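Local coordinates for protein RNA-dependent RNA polymerase (Dera Ghazi Khan orthonairovirus, PDB 6DX2) that contains an N-terminal viral OTU cysteine protease (deubiquitinase) domain, the part crystallised here, within a large protein that probably acts as an RNA-directed RNA polymerase, at residues Thr64-Ala69 against Ala91-Asn96. Sequence-based numbering, arbitrary orientation.
Sequences TIASFA and ADMLRN
The methyl CE of Met93 lies over the nitrogen end of one face of the peptide group joining Ile65 and Ala66: it is 3.7 Å from Ala66 N, along a line nearly perpendicular to the peptide plane. That peptide also bonds within its own helix, where Ile65 O accepts from Ala69 N at 2.9 Å. The methyl is flanked by Ile65 CG2, 3.6 Å from Met93 CE, and by Ala66 CB, 3.8 Å from the same atom, so a single carbon meets two side chains and the backbone between them. With CG anti to its backbone N (chi1 -180°), the Met93 chain reaches across, and bends at chi2 (-85°) and chi3 (-69°) bring the thioether methyl onto the helix. Leu94 adds a looser touch, its CD1 standing 4.3 Å from Ala66 CB. The nearest CA atoms are those of Ala66 and Leu94, 7.7 Å apart. The evidence is thus of apolar packing, with 142 Å² buried. Lys62 NZ, also on helix 58-71, hydrogen-bonds to Met93 O. Within the OTU-like protease domain, the contact joins helix 58-71 to Met93 and Leu94, near the end of helix 86-93; Ile65 also touches Ile107 and Leu108, linking the pair to helix 102-112.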
# COMPACT_ATOMS: atom_id res chain seq x y z
N THR A 64 -13.57 5.32 -0.35
CA THR A 64 -12.92 5.85 -1.54
C THR A 64 -12.51 4.72 -2.47
O THR A 64 -12.78 4.78 -3.68
CB THR A 64 -11.71 6.69 -1.12
OG1 THR A 64 -12.19 7.85 -0.44
CG2 THR A 64 -10.96 7.11 -2.35
N ILE A 65 -11.96 3.64 -1.91
CA ILE A 65 -11.61 2.48 -2.72
C ILE A 65 -12.86 1.89 -3.37
O ILE A 65 -12.86 1.49 -4.54
CB ILE A 65 -10.91 1.43 -1.85
CG1 ILE A 65 -9.55 1.95 -1.41
CG2 ILE A 65 -10.78 0.07 -2.60
CD1 ILE A 65 -8.96 1.03 -0.32
N ALA A 66 -13.94 1.82 -2.60
CA ALA A 66 -15.14 1.23 -3.12
C ALA A 66 -15.69 2.06 -4.28
O ALA A 66 -16.18 1.51 -5.26
CB ALA A 66 -16.17 1.08 -2.00
N SER A 67 -15.60 3.40 -4.18
CA SER A 67 -16.12 4.24 -5.24
C SER A 67 -15.30 4.04 -6.51
O SER A 67 -15.88 3.98 -7.62
CB SER A 67 -16.11 5.73 -4.83
OG SER A 67 -14.85 6.35 -5.10
N PHE A 68 -13.98 3.92 -6.36
CA PHE A 68 -13.16 3.66 -7.53
C PHE A 68 -13.53 2.31 -8.16
O PHE A 68 -13.62 2.21 -9.38
CB PHE A 68 -11.67 3.72 -7.18
CG PHE A 68 -10.79 3.72 -8.38
CD1 PHE A 68 -10.44 4.92 -9.01
CD2 PHE A 68 -10.36 2.51 -8.94
CE1 PHE A 68 -9.64 4.92 -10.14
CE2 PHE A 68 -9.58 2.51 -10.08
CZ PHE A 68 -9.19 3.72 -10.66
N ALA A 69 -13.69 1.27 -7.33
CA ALA A 69 -14.01 -0.07 -7.85
C ALA A 69 -15.35 -0.07 -8.58
O ALA A 69 -15.52 -0.78 -9.58
CB ALA A 69 -14.01 -1.08 -6.68
N ALA A 91 -18.36 -5.67 -1.46
CA ALA A 91 -19.03 -6.24 -0.30
C ALA A 91 -18.03 -6.92 0.64
O ALA A 91 -18.16 -6.85 1.87
CB ALA A 91 -20.11 -7.24 -0.74
N ASP A 92 -17.03 -7.58 0.07
CA ASP A 92 -16.00 -8.22 0.89
C ASP A 92 -15.07 -7.18 1.52
O ASP A 92 -14.83 -7.20 2.73
CB ASP A 92 -15.18 -9.18 0.04
CG ASP A 92 -14.49 -10.25 0.86
OD1 ASP A 92 -15.05 -10.61 1.92
OD2 ASP A 92 -13.40 -10.72 0.46
N MET A 93 -14.53 -6.27 0.71
CA MET A 93 -13.55 -5.31 1.20
C MET A 93 -14.13 -4.42 2.28
O MET A 93 -13.41 -4.02 3.21
CB MET A 93 -13.01 -4.49 0.01
CG MET A 93 -11.98 -3.45 0.29
SD MET A 93 -12.73 -1.88 0.82
CE MET A 93 -13.49 -1.35 -0.72
N LEU A 94 -15.42 -4.10 2.20
CA LEU A 94 -15.99 -3.16 3.15
C LEU A 94 -16.21 -3.77 4.52
O LEU A 94 -16.59 -3.06 5.46
CB LEU A 94 -17.32 -2.63 2.63
CG LEU A 94 -17.08 -1.58 1.53
CD1 LEU A 94 -18.36 -1.28 0.79
CD2 LEU A 94 -16.48 -0.32 2.15
N ARG A 95 -16.04 -5.07 4.66
CA ARG A 95 -16.31 -5.70 5.92
C ARG A 95 -15.16 -5.44 6.88
O ARG A 95 -14.02 -5.37 6.47
CB ARG A 95 -16.48 -7.20 5.74
CG ARG A 95 -17.69 -7.59 4.95
CD ARG A 95 -17.95 -9.05 5.18
NE ARG A 95 -17.71 -9.44 6.58
CZ ARG A 95 -17.05 -10.53 6.96
NH1 ARG A 95 -16.54 -11.37 6.06
NH2 ARG A 95 -16.90 -10.80 8.24
N ASN A 96 -15.47 -5.36 8.19
CA ASN A 96 -14.40 -5.20 9.16
C ASN A 96 -13.45 -6.40 9.08
O ASN A 96 -13.87 -7.53 8.79
CB ASN A 96 -14.93 -5.12 10.59
CG ASN A 96 -15.60 -3.79 10.93
OD1 ASN A 96 -15.37 -2.75 10.31
ND2 ASN A 96 -16.44 -3.82 11.95